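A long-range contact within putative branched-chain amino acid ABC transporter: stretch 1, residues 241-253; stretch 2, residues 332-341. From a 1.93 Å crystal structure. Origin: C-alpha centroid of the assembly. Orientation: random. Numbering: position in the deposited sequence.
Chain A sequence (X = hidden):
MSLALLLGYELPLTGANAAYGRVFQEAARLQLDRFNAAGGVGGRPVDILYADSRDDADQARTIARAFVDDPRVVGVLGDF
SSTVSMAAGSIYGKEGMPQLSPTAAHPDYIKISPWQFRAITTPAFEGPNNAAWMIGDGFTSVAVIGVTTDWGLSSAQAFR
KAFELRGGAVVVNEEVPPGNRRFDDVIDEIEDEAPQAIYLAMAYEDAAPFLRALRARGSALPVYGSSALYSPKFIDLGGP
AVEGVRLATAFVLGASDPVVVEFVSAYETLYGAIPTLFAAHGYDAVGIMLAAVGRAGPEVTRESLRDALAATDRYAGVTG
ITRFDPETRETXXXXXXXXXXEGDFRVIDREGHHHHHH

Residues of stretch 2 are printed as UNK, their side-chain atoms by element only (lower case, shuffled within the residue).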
# COMPACT_ATOMS: atom_id res chain seq x y z
N ALA A 241 -20.44 5.70 -16.59
CA ALA A 241 -19.56 6.86 -16.50
C ALA A 241 -18.10 6.56 -16.16
O ALA A 241 -17.22 7.37 -16.46
CB ALA A 241 -20.13 7.87 -15.51
N VAL A 242 -17.82 5.42 -15.54
CA VAL A 242 -16.44 5.10 -15.19
C VAL A 242 -15.73 4.19 -16.18
O VAL A 242 -14.56 3.84 -15.99
CB VAL A 242 -16.34 4.50 -13.75
CG1 VAL A 242 -16.84 5.53 -12.73
CG2 VAL A 242 -17.14 3.20 -13.65
N GLU A 243 -16.42 3.82 -17.25
CA GLU A 243 -15.81 2.97 -18.27
C GLU A 243 -14.63 3.71 -18.88
O GLU A 243 -14.74 4.89 -19.20
CB GLU A 243 -16.83 2.64 -19.37
CG GLU A 243 -17.89 1.64 -18.96
CD GLU A 243 -17.35 0.23 -18.86
OE1 GLU A 243 -16.89 -0.30 -19.89
OE2 GLU A 243 -17.39 -0.35 -17.75
N GLY A 244 -13.50 3.03 -19.03
CA GLY A 244 -12.34 3.67 -19.61
C GLY A 244 -11.39 4.34 -18.63
O GLY A 244 -10.29 4.72 -19.02
N VAL A 245 -11.80 4.49 -17.38
CA VAL A 245 -10.93 5.11 -16.39
C VAL A 245 -9.71 4.21 -16.15
O VAL A 245 -9.84 2.98 -16.06
CB VAL A 245 -11.66 5.36 -15.04
CG1 VAL A 245 -10.69 5.89 -13.99
CG2 VAL A 245 -12.78 6.38 -15.25
N ARG A 246 -8.54 4.81 -16.06
CA ARG A 246 -7.31 4.06 -15.83
C ARG A 246 -6.72 4.37 -14.47
O ARG A 246 -6.85 5.48 -13.97
CB ARG A 246 -6.29 4.38 -16.92
CG ARG A 246 -6.59 3.70 -18.24
CD ARG A 246 -5.77 4.28 -19.37
NE ARG A 246 -6.03 3.58 -20.62
CZ ARG A 246 -5.57 3.96 -21.80
NH1 ARG A 246 -4.81 5.04 -21.90
NH2 ARG A 246 -5.87 3.25 -22.88
N LEU A 247 -6.09 3.37 -13.87
CA LEU A 247 -5.46 3.54 -12.57
C LEU A 247 -4.46 2.42 -12.35
O LEU A 247 -4.53 1.36 -12.99
CB LEU A 247 -6.51 3.51 -11.44
CG LEU A 247 -7.35 2.25 -11.17
CD1 LEU A 247 -6.47 1.06 -10.82
CD2 LEU A 247 -8.29 2.52 -10.00
N ALA A 248 -3.51 2.65 -11.45
CA ALA A 248 -2.51 1.65 -11.12
C ALA A 248 -2.65 1.33 -9.63
O ALA A 248 -2.99 2.21 -8.84
CB ALA A 248 -1.11 2.17 -11.42
N THR A 249 -2.40 0.09 -9.26
CA THR A 249 -2.48 -0.31 -7.86
C THR A 249 -1.49 -1.44 -7.59
O THR A 249 -1.04 -2.12 -8.51
CB THR A 249 -3.91 -0.77 -7.49
OG1 THR A 249 -4.00 -0.92 -6.07
CG2 THR A 249 -4.23 -2.10 -8.16
N ALA A 250 -1.15 -1.62 -6.32
CA ALA A 250 -0.21 -2.66 -5.92
C ALA A 250 -0.86 -4.04 -5.96
O ALA A 250 -0.44 -4.90 -6.72
CB ALA A 250 0.32 -2.36 -4.51
N PHE A 251 -1.89 -4.23 -5.15
CA PHE A 251 -2.61 -5.50 -5.09
C PHE A 251 -3.79 -5.52 -6.06
O PHE A 251 -4.65 -4.65 -6.02
CB PHE A 251 -3.13 -5.73 -3.66
CG PHE A 251 -3.95 -6.98 -3.51
CD1 PHE A 251 -3.44 -8.22 -3.87
CD2 PHE A 251 -5.24 -6.92 -2.97
CE1 PHE A 251 -4.19 -9.39 -3.70
CE2 PHE A 251 -6.00 -8.08 -2.80
CZ PHE A 251 -5.47 -9.31 -3.17
N VAL A 252 -3.83 -6.52 -6.94
CA VAL A 252 -4.92 -6.64 -7.90
C VAL A 252 -5.69 -7.92 -7.60
O VAL A 252 -5.18 -9.02 -7.78
CB VAL A 252 -4.39 -6.70 -9.34
CG1 VAL A 252 -5.56 -6.73 -10.32
CG2 VAL A 252 -3.50 -5.50 -9.62
N LEU A 253 -6.92 -7.77 -7.14
CA LEU A 253 -7.74 -8.92 -6.79
C LEU A 253 -8.00 -9.83 -7.98
O LEU A 253 -7.82 -11.04 -7.90
CB LEU A 253 -9.07 -8.45 -6.20
CG LEU A 253 -9.85 -9.50 -5.41
CD1 LEU A 253 -9.08 -9.85 -4.14
CD2 LEU A 253 -11.23 -8.97 -5.06
N UNK A 332 9.45 0.84 -2.79
CA UNK A 332 8.99 1.15 -4.14
C UNK A 332 8.46 -0.16 -4.69
O UNK A 332 8.90 -1.24 -4.28
c UNK A 332 10.11 1.69 -5.05
o UNK A 332 11.19 0.75 -5.11
c UNK A 332 10.63 3.04 -4.53
N UNK A 333 7.49 -0.09 -5.60
CA UNK A 333 6.90 -1.29 -6.17
C UNK A 333 6.56 -1.14 -7.64
O UNK A 333 6.38 -0.04 -8.13
n UNK A 333 3.22 -3.30 -1.46
c UNK A 333 5.75 -1.91 -3.95
c UNK A 333 4.54 -2.93 -2.00
c UNK A 333 5.61 -1.63 -5.42
c UNK A 333 4.40 -2.27 -3.36
N UNK A 334 6.48 -2.27 -8.33
CA UNK A 334 6.09 -2.26 -9.73
C UNK A 334 4.57 -2.41 -9.70
O UNK A 334 4.06 -3.50 -9.48
c UNK A 334 8.91 -4.37 -11.38
c UNK A 334 8.22 -3.27 -10.59
c UNK A 334 6.70 -3.43 -10.52
c UNK A 334 6.12 -3.47 -11.93
N UNK A 335 3.86 -1.30 -9.90
CA UNK A 335 2.41 -1.31 -9.87
C UNK A 335 1.80 -1.95 -11.11
O UNK A 335 2.47 -2.10 -12.13
c UNK A 335 1.90 2.25 -8.39
c UNK A 335 2.47 0.85 -8.48
c UNK A 335 1.89 0.12 -9.70
c UNK A 335 2.17 0.06 -7.21
N UNK A 336 0.53 -2.33 -11.02
CA UNK A 336 -0.17 -2.96 -12.14
C UNK A 336 -1.19 -1.97 -12.71
O UNK A 336 -2.07 -1.49 -11.99
o UNK A 336 0.06 -5.17 -11.15
c UNK A 336 -1.65 -4.88 -12.83
c UNK A 336 -0.90 -4.24 -11.68
N UNK A 337 -1.07 -1.68 -14.00
CA UNK A 337 -1.97 -0.74 -14.67
C UNK A 337 -3.28 -1.41 -15.06
O UNK A 337 -3.28 -2.49 -15.65
n UNK A 337 3.60 3.18 -17.37
c UNK A 337 2.58 2.40 -17.66
n UNK A 337 1.81 1.93 -16.68
c UNK A 337 -0.05 0.66 -15.61
n UNK A 337 2.31 2.10 -18.92
c UNK A 337 0.64 1.07 -16.90
c UNK A 337 -1.30 -0.16 -15.91
N UNK A 338 -4.39 -0.76 -14.74
CA UNK A 338 -5.71 -1.30 -15.03
C UNK A 338 -6.59 -0.30 -15.77
O UNK A 338 -6.30 0.90 -15.81
c UNK A 338 -5.65 -2.53 -12.71
c UNK A 338 -6.38 -2.52 -11.37
c UNK A 338 -5.53 -3.95 -13.24
c UNK A 338 -6.41 -1.66 -13.71
N UNK A 339 -7.67 -0.80 -16.35
CA UNK A 339 -8.64 0.04 -17.04
C UNK A 339 -10.00 -0.57 -16.74
O UNK A 339 -10.13 -1.79 -16.64
c UNK A 339 -8.41 0.09 -18.58
c UNK A 339 -8.68 -1.27 -19.20
c UNK A 339 -9.33 1.14 -19.20
N UNK A 340 -10.99 0.29 -16.56
CA UNK A 340 -12.34 -0.18 -16.30
C UNK A 340 -12.97 -0.46 -17.65
O UNK A 340 -13.10 0.44 -18.47
c UNK A 340 -12.56 1.26 -14.25
c UNK A 340 -14.62 0.39 -15.40
c UNK A 340 -13.19 0.90 -15.59
N UNK A 341 -13.34 -1.71 -17.90
CA UNK A 341 -13.96 -2.05 -19.17
C UNK A 341 -15.03 -3.10 -18.94
O UNK A 341 -14.79 -4.12 -18.30
n UNK A 341 -13.83 1.68 -22.48
n UNK A 341 -12.60 -0.26 -22.21
c UNK A 341 -13.78 -1.12 -22.06
c UNK A 341 -13.42 -2.54 -21.61
c UNK A 341 -12.66 1.06 -22.41
n UNK A 341 -11.54 1.75 -22.55
c UNK A 341 -12.93 -2.56 -20.17
O HOH W 1 -16.78 0.78 -22.39
O HOH W 2 1.34 -4.61 -8.71

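Position 332 carries three side-chain atoms, a carbon bearing one oxygen and one carbon, and lies beyond the reach of stretch 1; it is Thr-332. At 333 four carbons run in a row to a terminal nitrogen, which identifies Lys-333; its CA-to-CB bond points toward stretch 1, and its CD lies 4.2 Å from Ala-250 CB, while the amine is hydrogen-bonded elsewhere in the structure. Position 334 has four carbons, forked at the first, with one arm two carbons long. This is Ile-334, whose CA-to-CB bond points away and which is exposed.

Four carbons again occur at 335, but the fork comes at the second, so the residue is Leu-335. Its CB lies 4.0 Å from Ala-248 CB and its CD2 4.1 Å from Ala-250 CB. At 336 one carbon carries an oxygen and a carbon, and CB packs 3.5 Å from Val-252 CG2: Thr-336. Water 2 lies between the stretches, its O 2.8 Å from Thr-336 OG1 and 2.7 Å from Ala-250 O. Position 337 shows three carbons, a nitrogen, and a carbon carrying two more nitrogens, a guanidinium on an extended, exposed chain; Arg-337 pairs with Ala-248 through the backbone, CA to CA 4.3 Å.

The four carbons at 338, forked at the second, belong to Leu-338. Its CD1 meets Leu-247 CD1 at 3.6 Å and Thr-249 CG2 at 3.9 Å, and its CD2 lies 4.0 Å from Val-252 CG1, making this the most extensively covered residue of the contact. Positions 339 and 340 each have one carbon carrying two others. Val-339 sets CG2 3.9 Å from Arg-246 CG, near the plane of that guanidinium at its edge. The CA-to-CB bond of Val-340 points toward stretch 1, with CG1 4.2 Å from Val-242 CG2 and CG2 4.3 Å from Val-245 CB. A second guanidinium chain at 341 is Arg-341; its bent side chain brings NH2 to 3.6 Å from Gly-244 CA, which lies over one face of the group. Water 1 bridges Glu-243 OE1 and Arg-341 NH1, at 2.7 and 3.1 Å from its O.

The contact is an antiparallel backbone ladder sealed by apolar packing. Reciprocal hydrogen bonds join Leu-247 with Leu-338 (N to O 3.1 Å, O to N 2.8 Å) and Thr-249 with Thr-336 (N to O 3.2 Å, O to N 3.0 Å). Beyond them, the type II turn from Val-242 to Val-245 presents Gly-244 N to Val-340 O at 2.7 Å and Val-245 O to Val-340 N at 3.0 Å, extending the backbone pairing into the turn.

Stretch 2 332-341: TKILTRLVVR
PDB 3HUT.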